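Side-chain contacts in acetate CoA-transferase subunit beta (PDB 5DBN), which transfers coenzyme A from acetyl-CoA to acetoacetate and other short-chain fatty acids through a covalent enzyme-CoA intermediate: residues 173-178 with 183-188; 8-13 with 164-169; 190-195 with 201-206. All coordinates share one frame; numbering follows the deposited sequence.

Contact 1: 173-178 with 183-188; sequences VFRFID and LTEIAD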
ATOM      1  N   VAL B 173       4.273  35.361  16.904  1.00 35.10           N
ATOM      2  CA  VAL B 173       4.387  33.908  16.819  1.00 33.48           C
ATOM      3  C   VAL B 173       3.713  33.254  18.021  1.00 32.63           C
ATOM      4  O   VAL B 173       4.049  33.551  19.168  1.00 33.17           O
ATOM      5  CB  VAL B 173       5.863  33.450  16.755  1.00 33.65           C
ATOM      6  CG1 VAL B 173       5.956  31.935  16.657  1.00 32.22           C
ATOM      7  CG2 VAL B 173       6.576  34.100  15.578  1.00 34.88           C
ATOM      8  N   PHE B 174       2.751  32.377  17.744  1.00 31.92           N
ATOM      9  CA  PHE B 174       2.064  31.605  18.777  1.00 31.75           C
ATOM     10  C   PHE B 174       2.483  30.139  18.724  1.00 30.76           C
ATOM     11  O   PHE B 174       2.753  29.606  17.647  1.00 29.94           O
ATOM     12  CB  PHE B 174       0.544  31.695  18.615  1.00 31.42           C
ATOM     13  CG  PHE B 174      -0.013  33.084  18.755  1.00 32.66           C
ATOM     14  CD1 PHE B 174      -0.296  33.610  20.006  1.00 33.18           C
ATOM     15  CD2 PHE B 174      -0.280  33.854  17.635  1.00 32.28           C
ATOM     16  CE1 PHE B 174      -0.823  34.879  20.135  1.00 34.28           C
ATOM     17  CE2 PHE B 174      -0.805  35.124  17.760  1.00 33.36           C
ATOM     18  CZ  PHE B 174      -1.075  35.638  19.010  1.00 34.42           C
ATOM     19  N   ARG B 175       2.533  29.491  19.885  1.00 31.40           N
ATOM     20  CA  ARG B 175       2.773  28.050  19.949  1.00 31.31           C
ATOM     21  C   ARG B 175       1.704  27.362  20.798  1.00 32.80           C
ATOM     22  O   ARG B 175       1.280  27.890  21.828  1.00 33.69           O
ATOM     23  CB  ARG B 175       4.160  27.748  20.518  1.00 31.90           C
ATOM     24  CG  ARG B 175       5.311  28.208  19.643  1.00 31.89           C
ATOM     25  CD  ARG B 175       6.639  27.707  20.183  1.00 32.00           C
ATOM     26  NE  ARG B 175       7.779  28.272  19.463  1.00 33.29           N
ATOM     27  CZ  ARG B 175       8.264  27.798  18.318  1.00 31.74           C
ATOM     28  NH1 ARG B 175       7.706  26.748  17.731  1.00 30.27           N
ATOM     29  NH2 ARG B 175       9.309  28.387  17.750  1.00 31.95           N
ATOM     30  N   PHE B 176       1.270  26.185  20.353  1.00 33.09           N
ATOM     31  CA  PHE B 176       0.318  25.373  21.108  1.00 35.34           C
ATOM     32  C   PHE B 176       1.045  24.245  21.831  1.00 38.50           C
ATOM     33  O   PHE B 176       1.550  23.314  21.202  1.00 38.14           O
ATOM     34  CB  PHE B 176      -0.764  24.797  20.191  1.00 33.02           C
ATOM     35  CG  PHE B 176      -1.650  25.838  19.566  1.00 31.51           C
ATOM     36  CD1 PHE B 176      -2.796  26.267  20.213  1.00 31.84           C
ATOM     37  CD2 PHE B 176      -1.345  26.378  18.330  1.00 30.69           C
ATOM     38  CE1 PHE B 176      -3.617  27.221  19.644  1.00 31.78           C
ATOM     39  CE2 PHE B 176      -2.162  27.334  17.753  1.00 30.79           C
ATOM     40  CZ  PHE B 176      -3.301  27.755  18.412  1.00 31.05           C
ATOM     41  N   ILE B 177       1.084  24.337  23.159  1.00 41.85           N
ATOM     42  CA  ILE B 177       1.830  23.394  23.984  1.00 44.66           C
ATOM     43  C   ILE B 177       0.933  22.807  25.067  1.00 48.40           C
ATOM     44  O   ILE B 177       0.440  23.529  25.934  1.00 49.44           O
ATOM     45  CB  ILE B 177       3.049  24.071  24.643  1.00 45.49           C
ATOM     46  CG1 ILE B 177       3.847  24.854  23.593  1.00 45.01           C
ATOM     47  CG2 ILE B 177       3.916  23.029  25.351  1.00 46.12           C
ATOM     48  CD1 ILE B 177       5.056  25.584  24.137  1.00 46.90           C
ATOM     49  N   ASP B 178       0.725  21.495  25.006  1.00 51.13           N
ATOM     50  CA  ASP B 178      -0.117  20.788  25.968  1.00 55.22           C
ATOM     51  C   ASP B 178      -1.511  21.408  26.066  1.00 55.74           C
ATOM     52  O   ASP B 178      -2.010  21.671  27.162  1.00 57.37           O
ATOM     53  CB  ASP B 178       0.548  20.769  27.348  1.00 59.09           C
ATOM     54  CG  ASP B 178       1.853  19.995  27.355  1.00 60.81           C
ATOM     55  OD1 ASP B 178       1.952  18.982  26.629  1.00 60.32           O
ATOM     56  OD2 ASP B 178       2.780  20.398  28.090  1.00 62.64           O
ATOM     57  N   LEU B 183       1.658  32.935  23.440  1.00 34.30           N
ATOM     58  CA  LEU B 183       2.293  33.978  22.646  1.00 34.75           C
ATOM     59  C   LEU B 183       3.782  33.977  22.974  1.00 35.05           C
ATOM     60  O   LEU B 183       4.184  34.383  24.064  1.00 35.24           O
ATOM     61  CB  LEU B 183       1.673  35.347  22.935  1.00 35.17           C
ATOM     62  CG  LEU B 183       2.372  36.555  22.307  1.00 36.31           C
ATOM     63  CD1 LEU B 183       2.360  36.464  20.789  1.00 35.40           C
ATOM     64  CD2 LEU B 183       1.723  37.849  22.769  1.00 38.32           C
ATOM     65  N   THR B 184       4.594  33.507  22.033  1.00 34.99           N
ATOM     66  CA  THR B 184       6.017  33.304  22.282  1.00 36.81           C
ATOM     67  C   THR B 184       6.903  34.398  21.677  1.00 38.10           C
ATOM     68  O   THR B 184       7.995  34.657  22.184  1.00 38.23           O
ATOM     69  CB  THR B 184       6.470  31.933  21.743  1.00 35.31           C
ATOM     70  OG1 THR B 184       6.113  31.815  20.360  1.00 34.67           O
ATOM     71  CG2 THR B 184       5.804  30.808  22.529  1.00 34.85           C
ATOM     72  N   GLU B 185       6.446  35.022  20.594  1.00 38.71           N
ATOM     73  CA  GLU B 185       7.171  36.149  20.003  1.00 40.10           C
ATOM     74  C   GLU B 185       6.241  37.254  19.514  1.00 40.25           C
ATOM     75  O   GLU B 185       5.114  36.996  19.086  1.00 39.04           O
ATOM     76  CB  GLU B 185       8.046  35.680  18.837  1.00 40.04           C
ATOM     77  CG  GLU B 185       8.919  34.481  19.153  1.00 40.86           C
ATOM     78  CD  GLU B 185       9.682  33.982  17.941  1.00 41.07           C
ATOM     79  OE1 GLU B 185      10.048  34.811  17.081  1.00 42.41           O
ATOM     80  OE2 GLU B 185       9.927  32.760  17.853  1.00 40.23           O
ATOM     81  N   ILE B 186       6.736  38.486  19.586  1.00 41.29           N
ATOM     82  CA  ILE B 186       6.061  39.649  19.022  1.00 41.61           C
ATOM     83  C   ILE B 186       6.980  40.298  17.993  1.00 42.98           C
ATOM     84  O   ILE B 186       8.184  40.418  18.219  1.00 43.74           O
ATOM     85  CB  ILE B 186       5.680  40.670  20.112  1.00 42.36           C
ATOM     86  CG1 ILE B 186       4.771  40.003  21.152  1.00 41.95           C
ATOM     87  CG2 ILE B 186       5.003  41.892  19.488  1.00 42.54           C
ATOM     88  CD1 ILE B 186       4.287  40.923  22.263  1.00 43.88           C
ATOM     89  N   ALA B 187       6.411  40.716  16.867  1.00 44.43           N
ATOM     90  CA  ALA B 187       7.196  41.306  15.788  1.00 47.85           C
ATOM     91  C   ALA B 187       7.665  42.709  16.158  1.00 52.34           C
ATOM     92  O   ALA B 187       6.996  43.416  16.910  1.00 52.38           O
ATOM     93  CB  ALA B 187       6.383  41.342  14.504  1.00 47.61           C
ATOM     94  N   ASP B 188       8.820  43.105  15.627  1.00 56.68           N
ATOM     95  CA  ASP B 188       9.365  44.434  15.886  1.00 62.37           C
ATOM     96  C   ASP B 188       8.444  45.520  15.337  1.00 63.38           C
ATOM     97  O   ASP B 188       7.907  45.396  14.237  1.00 63.29           O
ATOM     98  CB  ASP B 188      10.761  44.567  15.277  1.00 66.41           C
ATOM     99  CG  ASP B 188      11.823  43.850  16.090  1.00 68.29           C
ATOM    100  OD1 ASP B 188      11.883  44.074  17.318  1.00 69.60           O
ATOM    101  OD2 ASP B 188      12.594  43.061  15.504  1.00 68.45           O
TER
HETATM  102  O   HOH W   1       8.753  30.983  19.475  1.00 25.60           O
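Three donors converge on the carbonyl oxygen of Val173. Thr184 N meets Val173 O at 2.9 Å, nearly in line with the C=O bond; Glu185 N reaches the same oxygen at 3.2 Å in the carbonyl plane, on a lone pair; and the hydroxyl Thr184 OG1 comes from well above that plane, also at 2.9 Å. In return, Val173 N donates to Glu185 O with an N-H...O angle of 167°. Two consecutive residues, Thr184 and Glu185, sit opposite the single Val173, a classic beta bulge in the antiparallel hairpin, and the register slips by one residue before Phe174 pairs with Leu183. The hydroxyl can fold back over the carbonyl because chi1 of Thr184, 54°, sets OG1 between its own backbone N and carbonyl carbon. A water collects the outer polar groups: it accepts from Arg175 NE and donates to Thr184 OG1 and to Glu185 OE2, the last at 2.7 Å. The charged ends have stronger partners elsewhere, Arg175 in Glu14 and Glu185 in Arg10. A valine in place of Thr184 would probably cost the Val173 carbonyl its third donor and leave the bridging water short of an acceptor. Val173 and Glu185 run side by side, with CB to CB 3.8 Å, while the aliphatic part of Arg175 crosses Thr184 CG2 at about a right angle. On the face that carries Phe174, Leu183 CD1 sits over the ring, 4.1 Å from its centroid, in a CH-pi contact. The triply bonded carbonyl thus holds the bulge between a water-bridged, charged side and an apolar face.

Contact 2: 8-13 with 164-169; sequences ARRVAQ and VHMLVT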
ATOM      1  N   ALA B   8       7.229  34.304   5.982  1.00 35.98           N
ATOM      2  CA  ALA B   8       7.986  33.243   5.326  1.00 34.53           C
ATOM      3  C   ALA B   8       9.399  33.160   5.886  1.00 35.75           C
ATOM      4  O   ALA B   8       9.927  32.072   6.120  1.00 34.93           O
ATOM      5  CB  ALA B   8       8.028  33.471   3.827  1.00 34.24           C
ATOM      6  N   ARG B   9      10.008  34.322   6.092  1.00 37.88           N
ATOM      7  CA  ARG B   9      11.354  34.404   6.640  1.00 39.30           C
ATOM      8  C   ARG B   9      11.416  33.781   8.034  1.00 35.53           C
ATOM      9  O   ARG B   9      12.323  33.006   8.335  1.00 33.56           O
ATOM     10  CB  ARG B   9      11.812  35.863   6.686  1.00 45.67           C
ATOM     11  CG  ARG B   9      13.214  36.087   7.224  1.00 51.16           C
ATOM     12  CD  ARG B   9      13.604  37.553   7.092  1.00 57.59           C
ATOM     13  NE  ARG B   9      14.938  37.834   7.614  1.00 62.63           N
ATOM     14  CZ  ARG B   9      15.537  39.020   7.537  1.00 68.03           C
ATOM     15  NH1 ARG B   9      14.922  40.045   6.960  1.00 70.07           N
ATOM     16  NH2 ARG B   9      16.754  39.186   8.039  1.00 70.82           N
ATOM     17  N   ARG B  10      10.451  34.120   8.884  1.00 32.19           N
ATOM     18  CA  ARG B  10      10.412  33.571  10.236  1.00 31.24           C
ATOM     19  C   ARG B  10      10.191  32.056  10.239  1.00 29.14           C
ATOM     20  O   ARG B  10      10.848  31.333  10.988  1.00 28.96           O
ATOM     21  CB  ARG B  10       9.327  34.263  11.069  1.00 31.54           C
ATOM     22  CG  ARG B  10       9.167  33.695  12.481  1.00 31.52           C
ATOM     23  CD  ARG B  10      10.473  33.737  13.271  1.00 32.69           C
ATOM     24  NE  ARG B  10      10.388  32.991  14.524  1.00 32.74           N
ATOM     25  CZ  ARG B  10      10.637  31.688  14.643  1.00 32.31           C
ATOM     26  NH1 ARG B  10      10.974  30.963  13.584  1.00 30.98           N
ATOM     27  NH2 ARG B  10      10.538  31.102  15.826  1.00 33.41           N
ATOM     28  N   VAL B  11       9.267  31.580   9.410  1.00 28.89           N
ATOM     29  CA  VAL B  11       9.003  30.148   9.308  1.00 28.42           C
ATOM     30  C   VAL B  11      10.247  29.402   8.832  1.00 32.00           C
ATOM     31  O   VAL B  11      10.547  28.306   9.311  1.00 32.51           O
ATOM     32  CB  VAL B  11       7.822  29.854   8.354  1.00 26.99           C
ATOM     33  CG1 VAL B  11       7.682  28.357   8.098  1.00 24.35           C
ATOM     34  CG2 VAL B  11       6.523  30.409   8.921  1.00 27.38           C
ATOM     35  N   ALA B  12      10.967  29.997   7.886  1.00 34.30           N
ATOM     36  CA  ALA B  12      12.184  29.395   7.356  1.00 35.46           C
ATOM     37  C   ALA B  12      13.211  29.155   8.459  1.00 37.98           C
ATOM     38  O   ALA B  12      13.937  28.162   8.439  1.00 38.43           O
ATOM     39  CB  ALA B  12      12.776  30.277   6.267  1.00 36.70           C
ATOM     40  N   GLN B  13      13.267  30.074   9.418  1.00 39.91           N
ATOM     41  CA  GLN B  13      14.193  29.958  10.542  1.00 41.00           C
ATOM     42  C   GLN B  13      13.782  28.854  11.519  1.00 37.09           C
ATOM     43  O   GLN B  13      14.575  28.442  12.365  1.00 37.13           O
ATOM     44  CB  GLN B  13      14.301  31.298  11.277  1.00 44.88           C
ATOM     45  CG  GLN B  13      15.031  32.373  10.481  1.00 48.57           C
ATOM     46  CD  GLN B  13      15.015  33.732  11.160  1.00 51.55           C
ATOM     47  OE1 GLN B  13      14.295  33.946  12.135  1.00 52.15           O
ATOM     48  NE2 GLN B  13      15.815  34.659  10.644  1.00 53.82           N
ATOM     49  N   VAL B 164      -2.762  22.182  15.106  1.00 24.59           N
ATOM     50  CA  VAL B 164      -1.757  23.231  14.923  1.00 23.17           C
ATOM     51  C   VAL B 164      -0.749  23.286  16.072  1.00 23.29           C
ATOM     52  O   VAL B 164      -1.128  23.287  17.244  1.00 24.02           O
ATOM     53  CB  VAL B 164      -2.420  24.620  14.774  1.00 22.85           C
ATOM     54  CG1 VAL B 164      -1.371  25.699  14.536  1.00 22.91           C
ATOM     55  CG2 VAL B 164      -3.429  24.608  13.638  1.00 22.10           C
ATOM     56  N   HIS B 165       0.534  23.341  15.721  1.00 24.17           N
ATOM     57  CA  HIS B 165       1.613  23.458  16.704  1.00 26.35           C
ATOM     58  C   HIS B 165       2.162  24.879  16.773  1.00 27.45           C
ATOM     59  O   HIS B 165       2.504  25.368  17.849  1.00 28.09           O
ATOM     60  CB  HIS B 165       2.757  22.495  16.374  1.00 25.42           C
ATOM     61  CG  HIS B 165       2.392  21.051  16.507  1.00 25.40           C
ATOM     62  ND1 HIS B 165       2.276  20.209  15.422  1.00 23.91           N
ATOM     63  CD2 HIS B 165       2.120  20.298  17.597  1.00 26.12           C
ATOM     64  CE1 HIS B 165       1.947  18.999  15.838  1.00 23.91           C
ATOM     65  NE2 HIS B 165       1.846  19.027  17.155  1.00 25.72           N
ATOM     66  N   MET B 166       2.244  25.534  15.621  1.00 26.34           N
ATOM     67  CA  MET B 166       2.857  26.852  15.520  1.00 26.94           C
ATOM     68  C   MET B 166       2.075  27.745  14.565  1.00 26.66           C
ATOM     69  O   MET B 166       1.758  27.342  13.444  1.00 25.42           O
ATOM     70  CB  MET B 166       4.309  26.717  15.053  1.00 26.88           C
ATOM     71  CG  MET B 166       5.106  28.013  15.060  1.00 29.28           C
ATOM     72  SD  MET B 166       6.789  27.763  14.458  1.00 34.96           S
ATOM     73  CE  MET B 166       7.508  29.381  14.731  1.00 35.19           C
ATOM     74  N   LEU B 167       1.754  28.953  15.024  1.00 27.17           N
ATOM     75  CA  LEU B 167       1.076  29.945  14.197  1.00 27.83           C
ATOM     76  C   LEU B 167       1.967  31.172  14.040  1.00 29.37           C
ATOM     77  O   LEU B 167       2.345  31.805  15.027  1.00 30.27           O
ATOM     78  CB  LEU B 167      -0.268  30.334  14.811  1.00 27.29           C
ATOM     79  CG  LEU B 167      -1.015  31.474  14.117  1.00 28.41           C
ATOM     80  CD1 LEU B 167      -1.321  31.111  12.670  1.00 27.88           C
ATOM     81  CD2 LEU B 167      -2.291  31.813  14.865  1.00 28.44           C
ATOM     82  N   VAL B 168       2.298  31.498  12.793  1.00 29.96           N
ATOM     83  CA  VAL B 168       3.193  32.610  12.491  1.00 31.73           C
ATOM     84  C   VAL B 168       2.492  33.675  11.651  1.00 33.16           C
ATOM     85  O   VAL B 168       2.058  33.412  10.527  1.00 31.66           O
ATOM     86  CB  VAL B 168       4.452  32.127  11.742  1.00 30.86           C
ATOM     87  CG1 VAL B 168       5.428  33.277  11.527  1.00 32.24           C
ATOM     88  CG2 VAL B 168       5.126  31.002  12.509  1.00 30.28           C
ATOM     89  N   THR B 169       2.385  34.875  12.214  1.00 34.01           N
ATOM     90  CA  THR B 169       1.833  36.024  11.507  1.00 34.35           C
ATOM     91  C   THR B 169       2.884  37.117  11.407  1.00 34.85           C
ATOM     92  O   THR B 169       3.976  36.993  11.961  1.00 36.07           O
ATOM     93  CB  THR B 169       0.574  36.586  12.200  1.00 35.10           C
ATOM     94  OG1 THR B 169       0.955  37.303  13.381  1.00 36.11           O
ATOM     95  CG2 THR B 169      -0.386  35.465  12.578  1.00 33.31           C
TER
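The guanidinium of Arg10 has the methyl of Met166 over one face: CE lies 3.5 Å above the plane, offset toward the rim, and its closest approach is to Arg10 NH2 at 3.7 Å. The two chains cross at about a right angle, the thioether arriving as a straight arm, since Met166 is extended from CG to CE with CG anti to the backbone N (chi1 -173°). Arg10 instead bends at chi2 (57°), which turns a face of its guanidinium to the Met166 methyl while CB and CG stay against Val168. The charge itself is met elsewhere: Arg10 NH2 forms salt bridges with Glu185 and Glu14, so the methyl covers a group whose position is also fixed by acids. Lower on the same side chain, Arg10 CG rests on Val168 CG1 at 3.9 Å. The next helical residue completes the contact. Val11 CG2 touches both CB and CG2 of Val168, the latter at 3.9 Å, and comes to 4.0 Å from its CG1, so that one methyl of the helix bears on the whole branched end of the strand residue. No hydrogen bond joins the two segments; dispersion between aliphatic groups and the methyl-guanidinium contact account for the packing. Val11 also touches Ile136 of strand 135-138, and Met166 touches Val173 and Arg175 of strand 172-177. Helix 3-12 thus packs on one face of the sheet; the axis of its residues 8-12 passes 9.6 Å from that of strand 166-168 and runs at 148° to it, roughly antiparallel. Such a helix layer on a mainly parallel sheet is characteristic of the alpha/beta fold of coenzyme A transferases.

Contact 3: 190-195 with 201-206; sequences CDLATV and ARFEVA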
ATOM      1  N   CYS B 190       5.765  46.281  16.891  1.00 60.54           N
ATOM      2  CA  CYS B 190       4.460  45.896  17.421  1.00 58.78           C
ATOM      3  C   CYS B 190       4.560  45.682  18.928  1.00 57.26           C
ATOM      4  O   CYS B 190       5.651  45.473  19.458  1.00 57.69           O
ATOM      5  CB  CYS B 190       3.957  44.626  16.729  1.00 57.38           C
ATOM      6  SG  CYS B 190       2.231  44.207  17.068  1.00 97.46           S
ATOM      7  N   ASP B 191       3.421  45.757  19.613  1.00 56.06           N
ATOM      8  CA  ASP B 191       3.365  45.558  21.060  1.00 55.95           C
ATOM      9  C   ASP B 191       2.289  44.543  21.435  1.00 51.48           C
ATOM     10  O   ASP B 191       1.476  44.146  20.602  1.00 50.54           O
ATOM     11  CB  ASP B 191       3.115  46.885  21.779  1.00 60.58           C
ATOM     12  CG  ASP B 191       1.998  47.689  21.149  1.00 63.08           C
ATOM     13  OD1 ASP B 191       0.819  47.328  21.353  1.00 63.07           O
ATOM     14  OD2 ASP B 191       2.298  48.686  20.459  1.00 65.21           O
ATOM     15  N   LEU B 192       2.293  44.130  22.698  1.00 48.79           N
ATOM     16  CA  LEU B 192       1.362  43.118  23.185  1.00 44.86           C
ATOM     17  C   LEU B 192      -0.098  43.554  23.091  1.00 43.49           C
ATOM     18  O   LEU B 192      -0.977  42.734  22.830  1.00 41.48           O
ATOM     19  CB  LEU B 192       1.689  42.769  24.639  1.00 45.59           C
ATOM     20  CG  LEU B 192       0.752  41.766  25.319  1.00 45.28           C
ATOM     21  CD1 LEU B 192       0.703  40.449  24.558  1.00 44.44           C
ATOM     22  CD2 LEU B 192       1.175  41.542  26.759  1.00 46.01           C
ATOM     23  N   ALA B 193      -0.355  44.837  23.316  1.00 43.19           N
ATOM     24  CA  ALA B 193      -1.723  45.348  23.316  1.00 44.09           C
ATOM     25  C   ALA B 193      -2.356  45.298  21.929  1.00 43.39           C
ATOM     26  O   ALA B 193      -3.548  45.018  21.797  1.00 42.74           O
ATOM     27  CB  ALA B 193      -1.750  46.767  23.850  1.00 46.05           C
ATOM     28  N   THR B 194      -1.560  45.571  20.899  1.00 43.76           N
ATOM     29  CA  THR B 194      -2.050  45.523  19.526  1.00 43.84           C
ATOM     30  C   THR B 194      -2.417  44.092  19.142  1.00 42.35           C
ATOM     31  O   THR B 194      -3.457  43.852  18.527  1.00 42.20           O
ATOM     32  CB  THR B 194      -1.012  46.065  18.529  1.00 44.64           C
ATOM     33  OG1 THR B 194      -0.560  47.356  18.955  1.00 46.57           O
ATOM     34  CG2 THR B 194      -1.616  46.178  17.133  1.00 44.75           C
ATOM     35  N   VAL B 195      -1.552  43.149  19.503  1.00 41.60           N
ATOM     36  CA  VAL B 195      -1.794  41.735  19.236  1.00 40.41           C
ATOM     37  C   VAL B 195      -3.054  41.282  19.965  1.00 40.69           C
ATOM     38  O   VAL B 195      -3.899  40.596  19.391  1.00 39.21           O
ATOM     39  CB  VAL B 195      -0.594  40.856  19.668  1.00 39.13           C
ATOM     40  CG1 VAL B 195      -0.904  39.374  19.468  1.00 36.98           C
ATOM     41  CG2 VAL B 195       0.657  41.244  18.896  1.00 38.94           C
ATOM     42  N   ALA B 201      -8.646  35.037  20.207  1.00 35.95           N
ATOM     43  CA  ALA B 201      -8.235  33.840  20.929  1.00 34.90           C
ATOM     44  C   ALA B 201      -7.667  34.191  22.300  1.00 36.16           C
ATOM     45  O   ALA B 201      -6.983  35.202  22.460  1.00 36.07           O
ATOM     46  CB  ALA B 201      -7.210  33.067  20.121  1.00 33.08           C
ATOM     47  N   ARG B 202      -7.965  33.353  23.289  1.00 37.74           N
ATOM     48  CA  ARG B 202      -7.374  33.489  24.616  1.00 40.17           C
ATOM     49  C   ARG B 202      -5.994  32.841  24.629  1.00 37.78           C
ATOM     50  O   ARG B 202      -5.842  31.689  24.221  1.00 36.65           O
ATOM     51  CB  ARG B 202      -8.253  32.841  25.688  1.00 44.21           C
ATOM     52  CG  ARG B 202      -9.702  33.290  25.703  1.00 48.33           C
ATOM     53  CD  ARG B 202     -10.462  32.538  26.787  1.00 52.38           C
ATOM     54  NE  ARG B 202     -11.899  32.800  26.767  1.00 55.99           N
ATOM     55  CZ  ARG B 202     -12.771  32.163  25.992  1.00 57.80           C
ATOM     56  NH1 ARG B 202     -12.363  31.220  25.150  1.00 57.48           N
ATOM     57  NH2 ARG B 202     -14.058  32.471  26.055  1.00 59.49           N
ATOM     58  N   PHE B 203      -4.989  33.583  25.083  1.00 36.81           N
ATOM     59  CA  PHE B 203      -3.628  33.060  25.131  1.00 35.79           C
ATOM     60  C   PHE B 203      -2.842  33.654  26.294  1.00 36.62           C
ATOM     61  O   PHE B 203      -3.088  34.788  26.710  1.00 37.60           O
ATOM     62  CB  PHE B 203      -2.898  33.337  23.814  1.00 33.99           C
ATOM     63  CG  PHE B 203      -2.740  34.797  23.501  1.00 34.30           C
ATOM     64  CD1 PHE B 203      -1.668  35.516  24.002  1.00 34.50           C
ATOM     65  CD2 PHE B 203      -3.661  35.450  22.697  1.00 34.52           C
ATOM     66  CE1 PHE B 203      -1.519  36.858  23.714  1.00 35.87           C
ATOM     67  CE2 PHE B 203      -3.517  36.792  22.404  1.00 35.07           C
ATOM     68  CZ  PHE B 203      -2.445  37.497  22.913  1.00 36.37           C
ATOM     69  N   GLU B 204      -1.899  32.875  26.812  1.00 37.98           N
ATOM     70  CA  GLU B 204      -0.993  33.345  27.850  1.00 42.41           C
ATOM     71  C   GLU B 204       0.302  33.820  27.209  1.00 41.44           C
ATOM     72  O   GLU B 204       0.735  33.279  26.191  1.00 40.24           O
ATOM     73  CB  GLU B 204      -0.714  32.246  28.878  1.00 47.04           C
ATOM     74  CG  GLU B 204      -1.943  31.820  29.670  1.00 51.47           C
ATOM     75  CD  GLU B 204      -1.618  30.833  30.776  1.00 55.28           C
ATOM     76  OE1 GLU B 204      -1.111  31.269  31.833  1.00 57.63           O
ATOM     77  OE2 GLU B 204      -1.862  29.622  30.584  1.00 55.58           O
ATOM     78  N   VAL B 205       0.906  34.842  27.804  1.00 41.72           N
ATOM     79  CA  VAL B 205       2.144  35.410  27.290  1.00 41.10           C
ATOM     80  C   VAL B 205       3.330  34.808  28.032  1.00 42.14           C
ATOM     81  O   VAL B 205       3.311  34.692  29.258  1.00 43.34           O
ATOM     82  CB  VAL B 205       2.164  36.948  27.438  1.00 42.01           C
ATOM     83  CG1 VAL B 205       3.424  37.534  26.815  1.00 42.44           C
ATOM     84  CG2 VAL B 205       0.923  37.562  26.804  1.00 41.26           C
ATOM     85  N   ALA B 206       4.356  34.413  27.282  1.00 42.41           N
ATOM     86  CA  ALA B 206       5.573  33.872  27.874  1.00 44.46           C
ATOM     87  C   ALA B 206       6.252  34.922  28.746  1.00 47.46           C
ATOM     88  O   ALA B 206       6.373  36.081  28.352  1.00 47.50           O
ATOM     89  CB  ALA B 206       6.520  33.390  26.793  1.00 44.35           C
TER
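A short beta-alpha-beta unit, strand 180-186, helix 192-197 and strand 204-205, brings Leu192 and Val195 of its helix against Phe203, just before the returning strand, and Val205 within it. The closest touch is made by Leu192, whose CD1 lies 3.7 Å from Val205 CG2; CD2 of the same leucine is 4.0 Å from that methyl, so the valine branch meets both prongs of the leucine fork as the two side chains pass at a slant. Leu192 has its CG anti to the backbone N (chi1 177°), and although its CB leaves the helix to one side, the end of the chain swings toward the strand. Leu192 CD1 also approaches the Phe203 ring at its edge, close to the ring plane, with CE1 4.3 Å away. Val195, one helical turn further on, presents CG1 to Phe203 CZ at 4.2 Å, in an oblique approach. Phe203 thus touches both helical residues, Leu192 at CE1 and Val195 at CZ. All these contacts are apolar, and no hydrogen bond crosses between the segments. The start of the helix is held separately: Asp191 is the N-cap, and its OD1 accepts from Thr194 N at 3.0 Å, nearly along the carboxylate C-O direction, and from Thr194 OG1 at 2.8 Å, from above the carboxylate plane. Both donors come from the same face, and together they hold OD1 over the start of the helix and cap its first turn. Phe203 packs edge-to-face against the ring of Phe174 and also touches Leu183. Leu192 rests on Leu183 and Val195 on Phe174, so the helix covers this end of the sheet, where strand 204-205 is an edge strand within the chain.

Overall arrangement
All three contacts belong to the same large mixed sheet, in which strands 166-168, 172-177, 180-186 and 204-205 are successive neighbours. Contact 2 closes before contact 1 opens along the chain, and contact 1 closes before contact 3. The centre of contact 1 lies about 10 Å from that of contact 2 and about 9 Å from that of contact 3, whereas the centres of contacts 2 and 3 are about 16 Å apart and the two do not touch. Contact 1 is the middle piece: Glu185 reaches the arginine of contact 2, and Leu183 pairs by backbone with strand 204-205. Helix 3-12 and helix 192-197 cover opposite faces of this part of the sheet, away from the predicted active-site glutamate.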